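Local coordinates for protein beta-galactosidase (Bacillus circulans subsp. alkalophilus, PDB 3TTY) that hydrolyses terminal, non-reducing beta-D-galactose residues from beta-galactosides, using a TIM-barrel glycoside hydrolase domain, at residues C115-T120 against R223-S228; W274-S279 against M289-M294; S488-E493 against G500-E505. All coordinates share one frame; numbering follows the deposited sequence.

Contact 1. Residues C115-T120 against R223-S228; sequences CPNSPT and RFQSDS. With ZN (zinc ion), chain G.
The amide of Asn-117 and the ring of Phe-224 meet tip to tip, with their planes only 12° apart. Asn-117 ND2 comes to 3.4 Å from Phe-224 CZ, at an oblique position round the ring. One face of the ring carries Ser-228 OG, 3.3 Å above its plane and offset toward the rim. That hydroxyl is bonded to both residues. Asn-117 ND2 donates a hydrogen bond of 3.2 Å to Ser-228 OG, which lies 25° out of the amide plane. Ser-228 OG in turn donates to Phe-224 O at 2.9 Å. It can do so because its chi1 of -61° sets OG beside the backbone N, facing the preceding helical turn. Phe-224 O therefore accepts from both Ser-228 N and Ser-228 OG. Beside this polar chain, the Pro-116 ring packs on the helix, with Pro-116 CG 4.0 Å from Ser-228 CB. Gln-225 OE1 turns to another partner, the backbone N of Cys-155. The Cys-115 to Ser-118 type I turn thus lies against helix 215-243, and Ser-118 N-caps helix 119-135. Cys-115 SG binds zinc with Cys-155, Cys-157 and Cys-160, a four-cysteine zinc site, probably structural.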
loop_
_atom_site.group_PDB
_atom_site.type_symbol
_atom_site.label_atom_id
_atom_site.label_comp_id
_atom_site.label_asym_id
_atom_site.label_seq_id
_atom_site.Cartn_x
_atom_site.Cartn_y
_atom_site.Cartn_z
ATOM N N CYS A 115 19.307 -3.050 20.035
ATOM C CA CYS A 115 18.275 -3.039 21.064
ATOM C C CYS A 115 18.782 -2.216 22.243
ATOM O O CYS A 115 19.841 -2.511 22.794
ATOM C CB CYS A 115 17.903 -4.456 21.510
ATOM S SG CYS A 115 17.056 -4.480 23.107
ATOM N N PRO A 116 18.031 -1.174 22.627
ATOM C CA PRO A 116 18.483 -0.259 23.680
ATOM C C PRO A 116 18.421 -0.923 25.054
ATOM O O PRO A 116 18.948 -0.391 26.019
ATOM C CB PRO A 116 17.476 0.888 23.596
ATOM C CG PRO A 116 16.238 0.239 23.105
ATOM C CD PRO A 116 16.676 -0.844 22.155
ATOM N N ASN A 117 17.783 -2.081 25.137
ATOM C CA ASN A 117 17.734 -2.813 26.388
ATOM C C ASN A 117 18.620 -4.045 26.361
ATOM O O ASN A 117 18.415 -4.981 27.125
ATOM C CB ASN A 117 16.293 -3.176 26.747
ATOM C CG ASN A 117 15.550 -2.008 27.353
ATOM O OD1 ASN A 117 15.990 -1.443 28.357
ATOM N ND2 ASN A 117 14.449 -1.604 26.724
ATOM N N SER A 118 19.619 -4.022 25.483
ATOM C CA SER A 118 20.507 -5.162 25.276
ATOM C C SER A 118 21.716 -5.155 26.214
ATOM O O SER A 118 22.473 -4.192 26.263
ATOM C CB SER A 118 20.968 -5.202 23.820
ATOM O OG SER A 118 22.138 -5.983 23.669
ATOM N N PRO A 119 21.907 -6.250 26.963
ATOM C CA PRO A 119 23.058 -6.298 27.869
ATOM C C PRO A 119 24.380 -6.268 27.098
ATOM O O PRO A 119 25.362 -5.674 27.550
ATOM C CB PRO A 119 22.890 -7.644 28.598
ATOM C CG PRO A 119 21.476 -8.062 28.350
ATOM C CD PRO A 119 21.070 -7.462 27.042
ATOM N N THR A 120 24.419 -6.913 25.945
ATOM C CA THR A 120 25.645 -6.916 25.160
ATOM C C THR A 120 25.976 -5.528 24.633
ATOM O O THR A 120 27.082 -5.035 24.819
ATOM C CB THR A 120 25.581 -7.913 24.017
ATOM O OG1 THR A 120 25.518 -9.228 24.573
ATOM C CG2 THR A 120 26.814 -7.779 23.125
ATOM N N ARG A 223 6.878 6.219 25.380
ATOM C CA ARG A 223 7.659 6.858 26.442
ATOM C C ARG A 223 8.844 5.965 26.811
ATOM O O ARG A 223 9.977 6.421 26.918
ATOM C CB ARG A 223 6.814 7.118 27.688
ATOM C CG ARG A 223 5.643 8.037 27.490
ATOM C CD ARG A 223 4.796 8.152 28.754
ATOM N NE ARG A 223 4.036 9.403 28.769
ATOM C CZ ARG A 223 2.740 9.512 29.042
ATOM N NH1 ARG A 223 2.021 8.434 29.341
ATOM N NH2 ARG A 223 2.160 10.712 29.012
ATOM N N PHE A 224 8.555 4.682 26.998
ATOM C CA PHE A 224 9.521 3.695 27.463
ATOM C C PHE A 224 10.687 3.519 26.491
ATOM O O PHE A 224 11.864 3.560 26.879
ATOM C CB PHE A 224 8.785 2.364 27.702
ATOM C CG PHE A 224 9.690 1.173 27.806
ATOM C CD1 PHE A 224 10.608 1.069 28.839
ATOM C CD2 PHE A 224 9.610 0.153 26.881
ATOM C CE1 PHE A 224 11.453 -0.032 28.936
ATOM C CE2 PHE A 224 10.450 -0.948 26.962
ATOM C CZ PHE A 224 11.374 -1.041 27.994
ATOM N N GLN A 225 10.357 3.312 25.219
ATOM C CA GLN A 225 11.366 3.198 24.166
ATOM C C GLN A 225 12.247 4.447 24.105
ATOM O O GLN A 225 13.468 4.363 24.035
ATOM C CB GLN A 225 10.689 2.941 22.818
ATOM C CG GLN A 225 10.218 1.489 22.646
ATOM C CD GLN A 225 11.381 0.523 22.627
ATOM O OE1 GLN A 225 12.171 0.512 21.684
ATOM N NE2 GLN A 225 11.507 -0.281 23.676
ATOM N N SER A 226 11.613 5.611 24.154
ATOM C CA SER A 226 12.343 6.857 24.184
ATOM C C SER A 226 13.256 6.896 25.420
ATOM O O SER A 226 14.452 7.143 25.284
ATOM C CB SER A 226 11.378 8.034 24.138
ATOM O OG SER A 226 12.076 9.261 24.069
ATOM N N ASP A 227 12.712 6.610 26.607
ATOM C CA ASP A 227 13.522 6.559 27.826
ATOM C C ASP A 227 14.704 5.582 27.711
ATOM O O ASP A 227 15.793 5.894 28.173
ATOM C CB ASP A 227 12.689 6.180 29.068
ATOM C CG ASP A 227 11.740 7.277 29.510
ATOM O OD1 ASP A 227 11.644 8.308 28.812
ATOM O OD2 ASP A 227 11.068 7.101 30.557
ATOM N N SER A 228 14.470 4.410 27.114
ATOM C CA SER A 228 15.489 3.360 27.006
ATOM C C SER A 228 16.675 3.795 26.140
ATOM O O SER A 228 17.836 3.563 26.485
ATOM C CB SER A 228 14.901 2.070 26.413
ATOM O OG SER A 228 13.867 1.532 27.211
HETATM ZN ZN ZN G . 14.679 -4.663 22.561
#

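Contact 2. Residues W274-S279 against M289-M294; sequences WDNYPS and MAHNLM. With GLA (alpha-D-galactopyranose), chain H.
Trp-274 packs against His-291 and Met-294 within a beta-alpha-beta unit of the TIM barrel, formed by strand 273-275, helix 284-296 and strand 303-307. The contact joins the outer side of the strand to the helix that follows it. Trp-274 NE1 donates a hydrogen bond of 3.2 Å to His-291 ND1, bent to an N-H...N angle of 141°. The histidine nitrogen lies in the indole plane, but the indole NH stands 29° out of the imidazole plane. The two side chains cross at about a right angle. Asn-276 OD1 lies 3.3 Å from His-291 NE2.

The apolar part is spread over the indole. Met-294 CG lies anti to its carbonyl carbon (chi1 -65°), which puts it over the indole. There it makes a CH-pi contact on one face, 3.5 Å from the centroid of the five-membered ring of Trp-274. Its SD sits obliquely to the same ring, a Met-aromatic contact. Asn-276 CB lies on the opposite face, and Ala-290 CB touches Trp-274 CH2 at 3.5 Å. Phe-303 of the next strand also meets the indole.

The residues alternating with these face the barrel mouth and line the galactose pocket. Asp-275 lies close to Glu-150 and Glu-307, and Tyr-277 OH is hydrogen-bonded to Glu-307. Galactose O6 stands 3.3 Å above one face of the Tyr-277 ring, offset toward the rim. Tyr-277 CE2 comes to 3.1 Å from galactose O1.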
loop_
_atom_site.group_PDB
_atom_site.type_symbol
_atom_site.label_atom_id
_atom_site.label_comp_id
_atom_site.label_asym_id
_atom_site.label_seq_id
_atom_site.Cartn_x
_atom_site.Cartn_y
_atom_site.Cartn_z
ATOM N N TRP A 274 21.651 18.885 15.427
ATOM C CA TRP A 274 20.646 18.252 14.581
ATOM C C TRP A 274 21.021 18.236 13.116
ATOM O O TRP A 274 21.986 18.878 12.696
ATOM C CB TRP A 274 19.250 18.858 14.820
ATOM C CG TRP A 274 18.808 20.003 13.941
ATOM C CD1 TRP A 274 19.267 21.298 13.963
ATOM C CD2 TRP A 274 17.758 19.969 12.963
ATOM N NE1 TRP A 274 18.581 22.062 13.039
ATOM C CE2 TRP A 274 17.650 21.270 12.414
ATOM C CE3 TRP A 274 16.904 18.963 12.492
ATOM C CZ2 TRP A 274 16.725 21.588 11.420
ATOM C CZ3 TRP A 274 15.982 19.281 11.498
ATOM C CH2 TRP A 274 15.906 20.580 10.971
ATOM N N ASP A 275 20.242 17.485 12.350
ATOM C CA ASP A 275 20.562 17.177 10.970
ATOM C C ASP A 275 19.428 17.676 10.076
ATOM O O ASP A 275 18.335 17.117 10.068
ATOM C CB ASP A 275 20.777 15.662 10.813
ATOM C CG ASP A 275 21.813 15.096 11.814
ATOM O OD1 ASP A 275 22.714 15.842 12.257
ATOM O OD2 ASP A 275 21.732 13.895 12.156
ATOM N N ASN A 276 19.700 18.735 9.320
ATOM C CA ASN A 276 18.665 19.406 8.534
ATOM C C ASN A 276 18.714 19.070 7.046
ATOM O O ASN A 276 19.643 19.475 6.328
ATOM C CB ASN A 276 18.750 20.921 8.736
ATOM C CG ASN A 276 17.767 21.674 7.876
ATOM O OD1 ASN A 276 18.059 22.768 7.381
ATOM N ND2 ASN A 276 16.598 21.091 7.676
ATOM N N TYR A 277 17.700 18.331 6.600
ATOM C CA TYR A 277 17.609 17.866 5.218
ATOM C C TYR A 277 16.273 18.216 4.578
ATOM O O TYR A 277 15.388 17.366 4.472
ATOM C CB TYR A 277 17.835 16.355 5.153
ATOM C CG TYR A 277 19.261 15.966 5.502
ATOM C CD1 TYR A 277 20.251 15.941 4.528
ATOM C CD2 TYR A 277 19.617 15.641 6.809
ATOM C CE1 TYR A 277 21.557 15.590 4.845
ATOM C CE2 TYR A 277 20.916 15.292 7.132
ATOM C CZ TYR A 277 21.880 15.270 6.146
ATOM O OH TYR A 277 23.176 14.931 6.460
ATOM N N PRO A 278 16.111 19.479 4.165
ATOM C CA PRO A 278 14.849 19.825 3.510
ATOM C C PRO A 278 14.875 19.305 2.099
ATOM O O PRO A 278 15.951 19.258 1.493
ATOM C CB PRO A 278 14.860 21.361 3.488
ATOM C CG PRO A 278 15.887 21.769 4.488
ATOM C CD PRO A 278 16.923 20.667 4.461
ATOM N N SER A 279 13.714 18.917 1.584
ATOM C CA SER A 279 13.564 18.628 0.165
ATOM C C SER A 279 13.263 19.907 -0.619
ATOM O O SER A 279 12.914 20.933 -0.044
ATOM C CB SER A 279 12.454 17.595 -0.053
ATOM O OG SER A 279 12.863 16.329 0.444
ATOM N N MET A 289 10.869 26.513 11.421
ATOM C CA MET A 289 10.211 26.021 12.625
ATOM C C MET A 289 11.023 24.894 13.285
ATOM O O MET A 289 11.083 24.803 14.515
ATOM C CB MET A 289 8.773 25.566 12.320
ATOM C CG MET A 289 7.929 25.332 13.571
ATOM S SD MET A 289 6.258 24.752 13.240
ATOM C CE MET A 289 6.589 23.290 12.255
ATOM N N ALA A 290 11.659 24.052 12.472
ATOM C CA ALA A 290 12.510 22.983 13.010
ATOM C C ALA A 290 13.801 23.484 13.698
ATOM O O ALA A 290 14.145 23.022 14.790
ATOM C CB ALA A 290 12.827 21.931 11.928
ATOM N N HIS A 291 14.514 24.417 13.068
ATOM C CA HIS A 291 15.681 25.007 13.711
ATOM C C HIS A 291 15.206 25.640 15.009
ATOM O O HIS A 291 15.845 25.515 16.059
ATOM C CB HIS A 291 16.310 26.113 12.855
ATOM C CG HIS A 291 16.928 25.645 11.570
ATOM N ND1 HIS A 291 17.981 24.760 11.522
ATOM C CD2 HIS A 291 16.672 25.993 10.284
ATOM C CE1 HIS A 291 18.329 24.559 10.263
ATOM N NE2 HIS A 291 17.550 25.298 9.494
ATOM N N ASN A 292 14.085 26.352 14.909
ATOM C CA ASN A 292 13.491 27.030 16.051
ATOM C C ASN A 292 13.262 26.060 17.205
ATOM O O ASN A 292 13.684 26.308 18.330
ATOM C CB ASN A 292 12.172 27.679 15.641
ATOM C CG ASN A 292 11.769 28.822 16.555
ATOM O OD1 ASN A 292 11.837 28.714 17.788
ATOM N ND2 ASN A 292 11.345 29.926 15.955
ATOM N N LEU A 293 12.612 24.940 16.912
ATOM C CA LEU A 293 12.349 23.934 17.928
ATOM C C LEU A 293 13.646 23.439 18.549
ATOM O O LEU A 293 13.691 23.106 19.728
ATOM C CB LEU A 293 11.578 22.754 17.327
ATOM C CG LEU A 293 11.255 21.615 18.291
ATOM C CD1 LEU A 293 10.281 22.096 19.376
ATOM C CD2 LEU A 293 10.675 20.442 17.538
ATOM N N MET A 294 14.712 23.379 17.762
ATOM C CA MET A 294 15.960 22.841 18.286
ATOM C C MET A 294 16.561 23.819 19.287
ATOM O O MET A 294 17.225 23.428 20.255
ATOM C CB MET A 294 16.951 22.536 17.160
ATOM C CG MET A 294 16.517 21.441 16.188
ATOM S SD MET A 294 16.343 19.799 16.901
ATOM C CE MET A 294 14.596 19.792 17.317
HETATM C C1 GLA H . 21.670 11.363 8.659
HETATM C C2 GLA H . 22.879 10.574 9.220
HETATM C C3 GLA H . 24.136 10.697 8.341
HETATM C C4 GLA H . 23.724 10.426 6.902
HETATM C C5 GLA H . 22.571 11.358 6.517
HETATM C C6 GLA H . 22.227 11.120 5.041
HETATM O O1 GLA H . 21.768 12.796 8.745
HETATM O O2 GLA H . 23.189 11.015 10.532
HETATM O O3 GLA H . 25.147 9.743 8.714
HETATM O O4 GLA H . 23.278 9.077 6.859
HETATM O O5 GLA H . 21.419 11.028 7.301
HETATM O O6 GLA H . 21.444 12.209 4.536
#

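Contact 3. Residues S488-E493 against G500-E505; sequences SGIVNE and GGYPGE
Ile-490 and Tyr-502 meet through matching first torsions. Ile-490 CG1 and Tyr-502 CG both lie anti to their own carbonyl carbons, at chi1 -49° and -46°. A chi2 of -64° then carries Ile-490 CD1 to the tyrosine ring, 3.5 Å from Tyr-502 CD2. The methyl approaches the ring obliquely. Ile-490 CG2 also touches the ring, at CE2.

The remaining contact is mostly backbone. The peptide bond before Pro-503 is cis. Pro-503 CB comes to 3.2 Å from Ser-488 O. The CA atoms of Gly-489 and Pro-503 are the nearest across the contact, 4.4 Å apart. A beta carbon on Gly-489 would clash with Pro-503 O, and its positive phi also favours glycine. Two waters link the segments. One donates to Gly-489 O at 2.9 Å and accepts from Glu-505 N at 2.7 Å. The other is weakly bonded to Val-491 O and Glu-505 OE2.

Tyr-502 OH is hydrogen-bonded to His-364 ND1 of the second subunit, whose Tyr-357 packs on Ile-490 and Val-491. An alanine in place of Tyr-502 would probably open a gap beside the Ile-490 methyl and leave His-364 of the second subunit without this hydroxyl partner.

No direct hydrogen bond joins the two segments. Their pairing rests on apolar packing, close backbone contact and bridging water, while the tyrosine hydroxyl serves the subunit interface of the trimer.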
loop_
_atom_site.group_PDB
_atom_site.type_symbol
_atom_site.label_atom_id
_atom_site.label_comp_id
_atom_site.label_asym_id
_atom_site.label_seq_id
_atom_site.Cartn_x
_atom_site.Cartn_y
_atom_site.Cartn_z
ATOM N N SER A 488 -8.698 20.622 22.208
ATOM C CA SER A 488 -7.670 20.864 23.217
ATOM C C SER A 488 -8.261 20.649 24.602
ATOM O O SER A 488 -9.469 20.799 24.801
ATOM C CB SER A 488 -7.126 22.290 23.105
ATOM O OG SER A 488 -6.623 22.521 21.808
ATOM N N GLY A 489 -7.415 20.306 25.561
ATOM C CA GLY A 489 -7.883 20.044 26.912
ATOM C C GLY A 489 -8.817 18.852 27.019
ATOM O O GLY A 489 -9.702 18.821 27.866
ATOM N N ILE A 490 -8.618 17.857 26.166
ATOM C CA ILE A 490 -9.499 16.702 26.152
ATOM C C ILE A 490 -9.054 15.638 27.161
ATOM O O ILE A 490 -9.879 15.100 27.890
ATOM C CB ILE A 490 -9.601 16.094 24.751
ATOM C CG1 ILE A 490 -9.895 17.187 23.709
ATOM C CG2 ILE A 490 -10.647 14.982 24.726
ATOM C CD1 ILE A 490 -11.258 17.899 23.890
ATOM N N VAL A 491 -7.753 15.365 27.237
ATOM C CA VAL A 491 -7.256 14.281 28.093
ATOM C C VAL A 491 -6.134 14.683 29.049
ATOM O O VAL A 491 -5.565 15.771 28.937
ATOM C CB VAL A 491 -6.749 13.098 27.254
ATOM C CG1 VAL A 491 -7.878 12.528 26.387
ATOM C CG2 VAL A 491 -5.552 13.531 26.395
ATOM N N ASN A 492 -5.820 13.795 29.991
ATOM C CA ASN A 492 -4.655 13.989 30.842
ATOM C C ASN A 492 -3.470 13.167 30.336
ATOM O O ASN A 492 -3.494 12.655 29.229
ATOM C CB ASN A 492 -4.954 13.638 32.300
ATOM C CG ASN A 492 -5.116 12.147 32.520
ATOM O OD1 ASN A 492 -5.004 11.345 31.582
ATOM N ND2 ASN A 492 -5.376 11.759 33.767
ATOM N N GLU A 493 -2.450 13.048 31.171
ATOM C CA GLU A 493 -1.186 12.413 30.813
ATOM C C GLU A 493 -1.316 10.941 30.443
ATOM O O GLU A 493 -0.410 10.375 29.851
ATOM C CB GLU A 493 -0.232 12.541 31.993
ATOM C CG GLU A 493 -0.997 12.665 33.304
ATOM C CD GLU A 493 -0.146 12.328 34.489
ATOM O OE1 GLU A 493 1.077 12.148 34.283
ATOM O OE2 GLU A 493 -0.695 12.247 35.619
ATOM N N GLY A 500 -16.679 16.269 32.276
ATOM C CA GLY A 500 -17.419 17.416 32.775
ATOM C C GLY A 500 -17.521 18.560 31.788
ATOM O O GLY A 500 -18.102 19.611 32.104
ATOM N N GLY A 501 -16.952 18.357 30.599
ATOM C CA GLY A 501 -17.053 19.325 29.518
ATOM C C GLY A 501 -15.722 19.795 28.960
ATOM O O GLY A 501 -14.858 20.291 29.693
ATOM N N TYR A 502 -15.547 19.633 27.652
ATOM C CA TYR A 502 -14.344 20.133 27.001
ATOM C C TYR A 502 -14.398 21.660 27.094
ATOM O O TYR A 502 -15.481 22.239 27.000
ATOM C CB TYR A 502 -14.350 19.726 25.534
ATOM C CG TYR A 502 -14.709 18.276 25.257
ATOM C CD1 TYR A 502 -15.652 17.966 24.302
ATOM C CD2 TYR A 502 -14.084 17.224 25.926
ATOM C CE1 TYR A 502 -15.977 16.675 24.021
ATOM C CE2 TYR A 502 -14.410 15.904 25.645
ATOM C CZ TYR A 502 -15.354 15.641 24.677
ATOM O OH TYR A 502 -15.720 14.351 24.344
ATOM N N PRO A 503 -13.243 22.326 27.244
ATOM C CA PRO A 503 -11.877 21.795 27.335
ATOM C C PRO A 503 -11.389 21.532 28.764
ATOM O O PRO A 503 -10.259 21.903 29.115
ATOM C CB PRO A 503 -11.039 22.909 26.700
ATOM C CG PRO A 503 -11.778 24.157 27.035
ATOM C CD PRO A 503 -13.249 23.793 27.061
ATOM N N GLY A 504 -12.226 20.894 29.576
ATOM C CA GLY A 504 -11.775 20.367 30.855
ATOM C C GLY A 504 -11.057 21.372 31.729
ATOM O O GLY A 504 -11.665 22.338 32.162
ATOM N N GLU A 505 -9.772 21.147 31.994
ATOM C CA GLU A 505 -9.017 22.031 32.880
ATOM C C GLU A 505 -8.822 23.431 32.291
ATOM O O GLU A 505 -8.480 24.366 33.011
ATOM C CB GLU A 505 -7.659 21.418 33.243
ATOM C CG GLU A 505 -7.748 19.994 33.811
ATOM C CD GLU A 505 -6.403 19.458 34.281
ATOM O OE1 GLU A 505 -5.613 20.248 34.840
ATOM O OE2 GLU A 505 -6.131 18.247 34.095
HETATM O O HOH W 1 -8.362 19.614 30.328
HETATM O O HOH W 2 -6.824 17.156 30.948
#

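From the N terminus, contact 1 comes first. It closes a loop of 102 residues that includes strand 142-146, helix 158-172 and three of the zinc-binding cysteines. Contact 2 follows, with nine residues between its segments, joining strand 273-275 to helix 284-296. Contact 3 closes six residues in the loop after strand 481-485. The three lie in series and none nests or crosses. Contacts 1 and 2 belong to the barrel and contact 3 to the trimerisation domain. Contacts 1 and 3 touch: Arg-223 NH2 is 2.7 Å from Glu-493 O, a probable hydrogen bond between the barrel and trimerisation parts. Contact 2 stands apart, its nearest atoms about 13 Å from contact 1 and about 16 Å from contact 3.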